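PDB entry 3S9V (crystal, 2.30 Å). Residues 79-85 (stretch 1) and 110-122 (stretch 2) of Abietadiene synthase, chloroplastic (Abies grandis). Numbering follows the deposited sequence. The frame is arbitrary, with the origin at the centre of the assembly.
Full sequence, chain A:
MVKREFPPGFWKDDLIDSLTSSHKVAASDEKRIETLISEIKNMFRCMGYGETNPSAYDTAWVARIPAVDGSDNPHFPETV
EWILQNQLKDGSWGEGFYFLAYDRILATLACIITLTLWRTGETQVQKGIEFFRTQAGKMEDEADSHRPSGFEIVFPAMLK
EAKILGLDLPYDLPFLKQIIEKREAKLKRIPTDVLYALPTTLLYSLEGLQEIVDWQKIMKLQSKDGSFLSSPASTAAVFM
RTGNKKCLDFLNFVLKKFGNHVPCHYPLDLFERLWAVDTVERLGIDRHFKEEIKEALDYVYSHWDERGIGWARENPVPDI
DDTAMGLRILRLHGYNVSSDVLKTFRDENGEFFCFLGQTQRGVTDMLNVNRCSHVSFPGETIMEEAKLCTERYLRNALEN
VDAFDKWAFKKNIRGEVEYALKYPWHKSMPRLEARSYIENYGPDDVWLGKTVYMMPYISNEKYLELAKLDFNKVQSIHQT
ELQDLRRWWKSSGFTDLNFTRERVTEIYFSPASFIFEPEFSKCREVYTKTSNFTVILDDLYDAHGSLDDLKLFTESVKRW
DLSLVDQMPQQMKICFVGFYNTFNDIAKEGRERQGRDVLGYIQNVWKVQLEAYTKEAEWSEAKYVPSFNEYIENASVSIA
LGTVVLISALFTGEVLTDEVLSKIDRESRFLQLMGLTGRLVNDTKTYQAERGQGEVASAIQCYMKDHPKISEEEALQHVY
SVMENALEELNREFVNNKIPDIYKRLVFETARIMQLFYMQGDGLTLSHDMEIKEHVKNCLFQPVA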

ATOM      1  N   THR A  79      31.332   1.488  24.659  1.00 24.11           N
ATOM      2  CA  THR A  79      29.937   1.258  24.992  1.00 22.60           C
ATOM      3  C   THR A  79      29.682   1.569  26.461  1.00 21.38           C
ATOM      4  O   THR A  79      28.620   2.077  26.816  1.00 22.39           O
ATOM      5  CB  THR A  79      29.498  -0.186  24.658  1.00 25.49           C
ATOM      6  OG1 THR A  79      30.235  -1.125  25.452  1.00 21.49           O
ATOM      7  CG2 THR A  79      29.730  -0.466  23.176  1.00 12.03           C
ATOM      8  N   VAL A  80      30.650   1.283  27.322  1.00 23.45           N
ATOM      9  CA  VAL A  80      30.483   1.595  28.738  1.00 23.45           C
ATOM     10  C   VAL A  80      30.384   3.111  28.890  1.00 25.81           C
ATOM     11  O   VAL A  80      29.536   3.627  29.629  1.00 27.93           O
ATOM     12  CB  VAL A  80      31.667   1.082  29.577  1.00 21.92           C
ATOM     13  CG1 VAL A  80      31.581   1.640  31.007  1.00 13.13           C
ATOM     14  CG2 VAL A  80      31.643  -0.435  29.612  1.00 17.67           C
ATOM     15  N   GLU A  81      31.250   3.823  28.176  1.00 23.20           N
ATOM     16  CA  GLU A  81      31.241   5.272  28.219  1.00 23.21           C
ATOM     17  C   GLU A  81      29.904   5.786  27.682  1.00 23.67           C
ATOM     18  O   GLU A  81      29.355   6.752  28.201  1.00 26.68           O
ATOM     19  CB  GLU A  81      32.393   5.842  27.384  1.00 29.41           C
ATOM     20  CG  GLU A  81      32.492   7.363  27.442  1.00 38.07           C
ATOM     21  CD  GLU A  81      32.879   7.885  28.824  1.00 44.43           C
ATOM     22  OE1 GLU A  81      32.587   9.065  29.113  1.00 50.42           O
ATOM     23  OE2 GLU A  81      33.481   7.125  29.614  1.00 48.48           O
ATOM     24  N   TRP A  82      29.380   5.142  26.642  1.00 21.38           N
ATOM     25  CA  TRP A  82      28.102   5.565  26.076  1.00 20.08           C
ATOM     26  C   TRP A  82      27.027   5.526  27.160  1.00 21.45           C
ATOM     27  O   TRP A  82      26.219   6.440  27.285  1.00 22.17           O
ATOM     28  CB  TRP A  82      27.673   4.648  24.926  1.00 17.68           C
ATOM     29  CG  TRP A  82      26.411   5.128  24.282  1.00 21.77           C
ATOM     30  CD1 TRP A  82      26.302   6.042  23.272  1.00 19.39           C
ATOM     31  CD2 TRP A  82      25.076   4.815  24.686  1.00 16.17           C
ATOM     32  NE1 TRP A  82      24.983   6.325  23.030  1.00 17.41           N
ATOM     33  CE2 TRP A  82      24.206   5.587  23.884  1.00 20.44           C
ATOM     34  CE3 TRP A  82      24.527   3.963  25.653  1.00 17.11           C
ATOM     35  CZ2 TRP A  82      22.813   5.532  24.020  1.00 21.09           C
ATOM     36  CZ3 TRP A  82      23.144   3.907  25.792  1.00 17.04           C
ATOM     37  CH2 TRP A  82      22.301   4.689  24.980  1.00 14.52           C
ATOM     38  N   ILE A  83      27.017   4.453  27.939  1.00 21.33           N
ATOM     39  CA  ILE A  83      26.040   4.307  29.006  1.00 21.47           C
ATOM     40  C   ILE A  83      26.180   5.455  29.994  1.00 23.62           C
ATOM     41  O   ILE A  83      25.196   6.083  30.363  1.00 24.14           O
ATOM     42  CB  ILE A  83      26.228   2.963  29.736  1.00 17.42           C
ATOM     43  CG1 ILE A  83      25.951   1.810  28.767  1.00 20.88           C
ATOM     44  CG2 ILE A  83      25.321   2.895  30.934  1.00 17.69           C
ATOM     45  CD1 ILE A  83      26.347   0.445  29.291  1.00 18.27           C
ATOM     46  N   LEU A  84      27.412   5.733  30.404  1.00 25.10           N
ATOM     47  CA  LEU A  84      27.681   6.810  31.354  1.00 27.03           C
ATOM     48  C   LEU A  84      27.225   8.188  30.867  1.00 27.48           C
ATOM     49  O   LEU A  84      26.821   9.036  31.658  1.00 29.62           O
ATOM     50  CB  LEU A  84      29.179   6.868  31.665  1.00 24.19           C
ATOM     51  CG  LEU A  84      29.802   5.663  32.367  1.00 25.29           C
ATOM     52  CD1 LEU A  84      31.317   5.833  32.440  1.00 29.02           C
ATOM     53  CD2 LEU A  84      29.215   5.530  33.758  1.00 29.82           C
ATOM     54  N   GLN A  85      27.285   8.399  29.561  1.00 27.79           N
ATOM     55  CA  GLN A  85      26.924   9.680  28.966  1.00 29.36           C
ATOM     56  C   GLN A  85      25.472   9.829  28.515  1.00 28.64           C
ATOM     57  O   GLN A  85      25.038  10.938  28.216  1.00 29.69           O
ATOM     58  CB  GLN A  85      27.826   9.940  27.756  1.00 31.24           C
ATOM     59  CG  GLN A  85      29.306   9.751  28.017  1.00 37.83           C
ATOM     60  CD  GLN A  85      29.943  10.961  28.663  1.00 53.07           C
ATOM     61  OE1 GLN A  85      29.545  11.385  29.747  1.00 53.58           O
ATOM     62  NE2 GLN A  85      30.941  11.529  27.990  1.00 60.70           N
ATOM     63  N   ALA A 110      19.141  -3.094  32.889  1.00 17.65           N
ATOM     64  CA  ALA A 110      20.280  -3.568  32.113  1.00 15.66           C
ATOM     65  C   ALA A 110      21.530  -2.696  32.300  1.00 17.60           C
ATOM     66  O   ALA A 110      22.632  -3.217  32.440  1.00 17.83           O
ATOM     67  CB  ALA A 110      19.915  -3.633  30.647  1.00 12.40           C
ATOM     68  N   CYS A 111      21.372  -1.377  32.298  1.00 14.25           N
ATOM     69  CA  CYS A 111      22.529  -0.497  32.471  1.00 19.25           C
ATOM     70  C   CYS A 111      23.103  -0.521  33.891  1.00 20.84           C
ATOM     71  O   CYS A 111      24.316  -0.457  34.080  1.00 22.69           O
ATOM     72  CB  CYS A 111      22.168   0.942  32.074  1.00 11.32           C
ATOM     73  SG  CYS A 111      21.864   1.129  30.310  1.00 20.19           S
ATOM     74  N   ILE A 112      22.228  -0.611  34.884  1.00 22.48           N
ATOM     75  CA  ILE A 112      22.653  -0.650  36.280  1.00 23.79           C
ATOM     76  C   ILE A 112      23.486  -1.897  36.541  1.00 21.82           C
ATOM     77  O   ILE A 112      24.495  -1.854  37.247  1.00 19.10           O
ATOM     78  CB  ILE A 112      21.431  -0.641  37.217  1.00 23.50           C
ATOM     79  CG1 ILE A 112      20.845   0.769  37.276  1.00 26.78           C
ATOM     80  CG2 ILE A 112      21.813  -1.143  38.593  1.00 32.66           C
ATOM     81  CD1 ILE A 112      19.531   0.833  38.012  1.00 29.83           C
ATOM     82  N   ILE A 113      23.067  -3.015  35.963  1.00 20.57           N
ATOM     83  CA  ILE A 113      23.801  -4.259  36.150  1.00 21.27           C
ATOM     84  C   ILE A 113      25.193  -4.168  35.517  1.00 23.96           C
ATOM     85  O   ILE A 113      26.180  -4.576  36.123  1.00 25.86           O
ATOM     86  CB  ILE A 113      23.000  -5.443  35.560  1.00 19.67           C
ATOM     87  CG1 ILE A 113      21.760  -5.684  36.429  1.00 19.17           C
ATOM     88  CG2 ILE A 113      23.866  -6.694  35.464  1.00 14.89           C
ATOM     89  CD1 ILE A 113      20.826  -6.760  35.904  1.00 17.16           C
ATOM     90  N   THR A 114      25.273  -3.599  34.317  1.00 22.90           N
ATOM     91  CA  THR A 114      26.545  -3.467  33.609  1.00 22.16           C
ATOM     92  C   THR A 114      27.519  -2.493  34.282  1.00 24.40           C
ATOM     93  O   THR A 114      28.716  -2.770  34.367  1.00 24.49           O
ATOM     94  CB  THR A 114      26.320  -3.018  32.150  1.00 19.95           C
ATOM     95  OG1 THR A 114      25.469  -3.963  31.491  1.00 20.65           O
ATOM     96  CG2 THR A 114      27.645  -2.933  31.402  1.00 17.62           C
ATOM     97  N   LEU A 115      27.023  -1.352  34.747  1.00 23.37           N
ATOM     98  CA  LEU A 115      27.906  -0.407  35.419  1.00 24.23           C
ATOM     99  C   LEU A 115      28.386  -1.016  36.746  1.00 25.80           C
ATOM    100  O   LEU A 115      29.539  -0.829  37.151  1.00 26.69           O
ATOM    101  CB  LEU A 115      27.188   0.923  35.666  1.00 20.74           C
ATOM    102  CG  LEU A 115      26.747   1.668  34.405  1.00 17.94           C
ATOM    103  CD1 LEU A 115      26.121   2.993  34.795  1.00 20.52           C
ATOM    104  CD2 LEU A 115      27.940   1.894  33.494  1.00 22.89           C
ATOM    105  N   THR A 116      27.501  -1.748  37.418  1.00 22.51           N
ATOM    106  CA  THR A 116      27.854  -2.391  38.669  1.00 19.58           C
ATOM    107  C   THR A 116      28.962  -3.417  38.408  1.00 23.41           C
ATOM    108  O   THR A 116      29.921  -3.516  39.170  1.00 24.71           O
ATOM    109  CB  THR A 116      26.631  -3.122  39.300  1.00 18.58           C
ATOM    110  OG1 THR A 116      25.642  -2.162  39.697  1.00 20.34           O
ATOM    111  CG2 THR A 116      27.057  -3.919  40.522  1.00 11.37           C
ATOM    112  N   LEU A 117      28.830  -4.178  37.325  1.00 26.32           N
ATOM    113  CA  LEU A 117      29.819  -5.195  36.991  1.00 28.62           C
ATOM    114  C   LEU A 117      31.181  -4.572  36.695  1.00 31.28           C
ATOM    115  O   LEU A 117      32.214  -5.192  36.924  1.00 32.83           O
ATOM    116  CB  LEU A 117      29.351  -6.026  35.787  1.00 29.91           C
ATOM    117  CG  LEU A 117      28.097  -6.901  35.955  1.00 34.90           C
ATOM    118  CD1 LEU A 117      27.791  -7.616  34.642  1.00 38.46           C
ATOM    119  CD2 LEU A 117      28.308  -7.924  37.064  1.00 28.27           C
ATOM    120  N   TRP A 118      31.189  -3.348  36.185  1.00 29.63           N
ATOM    121  CA  TRP A 118      32.460  -2.702  35.886  1.00 29.51           C
ATOM    122  C   TRP A 118      32.897  -1.752  36.997  1.00 27.52           C
ATOM    123  O   TRP A 118      33.861  -0.993  36.846  1.00 25.39           O
ATOM    124  CB  TRP A 118      32.375  -1.983  34.535  1.00 27.57           C
ATOM    125  CG  TRP A 118      32.346  -2.956  33.396  1.00 26.01           C
ATOM    126  CD1 TRP A 118      31.365  -3.099  32.462  1.00 27.93           C
ATOM    127  CD2 TRP A 118      33.320  -3.974  33.115  1.00 23.72           C
ATOM    128  NE1 TRP A 118      31.660  -4.143  31.619  1.00 24.91           N
ATOM    129  CE2 TRP A 118      32.855  -4.698  31.998  1.00 26.28           C
ATOM    130  CE3 TRP A 118      34.540  -4.344  33.703  1.00 26.41           C
ATOM    131  CZ2 TRP A 118      33.570  -5.778  31.451  1.00 27.76           C
ATOM    132  CZ3 TRP A 118      35.255  -5.421  33.158  1.00 26.68           C
ATOM    133  CH2 TRP A 118      34.764  -6.123  32.044  1.00 27.00           C
ATOM    134  N   ARG A 119      32.177  -1.809  38.114  1.00 24.84           N
ATOM    135  CA  ARG A 119      32.478  -0.992  39.283  1.00 27.79           C
ATOM    136  C   ARG A 119      32.648   0.462  38.888  1.00 32.50           C
ATOM    137  O   ARG A 119      33.545   1.146  39.375  1.00 38.28           O
ATOM    138  CB  ARG A 119      33.762  -1.508  39.939  1.00 29.83           C
ATOM    139  CG  ARG A 119      33.807  -3.028  40.067  1.00 37.77           C
ATOM    140  CD  ARG A 119      35.232  -3.529  40.250  1.00 49.83           C
ATOM    141  NE  ARG A 119      35.493  -4.743  39.477  1.00 54.85           N
ATOM    142  CZ  ARG A 119      35.455  -4.813  38.148  1.00 55.18           C
ATOM    143  NH1 ARG A 119      35.165  -3.739  37.429  1.00 59.99           N
ATOM    144  NH2 ARG A 119      35.709  -5.960  37.533  1.00 52.48           N
ATOM    145  N   THR A 120      31.781   0.940  38.005  1.00 33.92           N
ATOM    146  CA  THR A 120      31.880   2.313  37.546  1.00 32.48           C
ATOM    147  C   THR A 120      30.533   3.045  37.563  1.00 33.08           C
ATOM    148  O   THR A 120      29.485   2.435  37.779  1.00 30.60           O
ATOM    149  CB  THR A 120      32.506   2.354  36.129  1.00 32.27           C
ATOM    150  OG1 THR A 120      32.752   3.712  35.751  1.00 37.70           O
ATOM    151  CG2 THR A 120      31.585   1.698  35.112  1.00 31.54           C
ATOM    152  N   GLY A 121      30.587   4.361  37.368  1.00 35.05           N
ATOM    153  CA  GLY A 121      29.392   5.187  37.362  1.00 35.31           C
ATOM    154  C   GLY A 121      28.517   5.065  38.597  1.00 35.91           C
ATOM    155  O   GLY A 121      27.298   4.923  38.478  1.00 33.51           O
ATOM    156  N   GLU A 122      29.126   5.134  39.779  1.00 35.39           N
ATOM    157  CA  GLU A 122      28.386   5.010  41.039  1.00 37.61           C
ATOM    158  C   GLU A 122      27.164   5.910  41.149  1.00 38.15           C
ATOM    159  O   GLU A 122      26.107   5.476  41.622  1.00 37.45           O
ATOM    160  CB  GLU A 122      29.302   5.279  42.240  1.00 38.30           C
ATOM    161  CG  GLU A 122      30.195   4.108  42.639  1.00 50.22           C
ATOM    162  CD  GLU A 122      31.428   3.961  41.762  1.00 56.34           C
ATOM    163  OE1 GLU A 122      32.167   2.966  41.944  1.00 54.32           O
ATOM    164  OE2 GLU A 122      31.661   4.840  40.899  1.00 56.61           O
TER

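Two helices, one spanning 79-85 and the other 110-117, cross at 123° between their N-to-C directions, with axes 10.7 Å apart at closest approach. No hydrogen bond links the two stretches; the contact is one of apolar packing, and three residues of stretch 1 supply nearly all of it.

V80 points toward stretch 2, and its two methyls reach different partners. CG2 lies 3.9 Å from CD1 of W118, meeting the indole obliquely, while CG1 sits 4.1 Å from CG2 of T120. A short branched side chain suits this place, since it offers a methyl to each neighbour without a long reach.

One turn on, I83 is covered most extensively. Its CG2 packs 3.9 Å from CB of C111 and 3.8 Å from CD2 of L115, and its longer arm carries CD1 to within 4.2 Å of CG2 of T114. Threonine can join this apolar surface through its methyl.

L84 leaves its backbone sideways, but its end comes nearer: CD2 lies 3.9 Å from CD2 of L115 and 3.6 Å from CA of G121. Glycine fits closely here, because an ideal CB on G121 would fall 2.6 Å from CD2 of L84, a clash, and its positive phi also favours glycine.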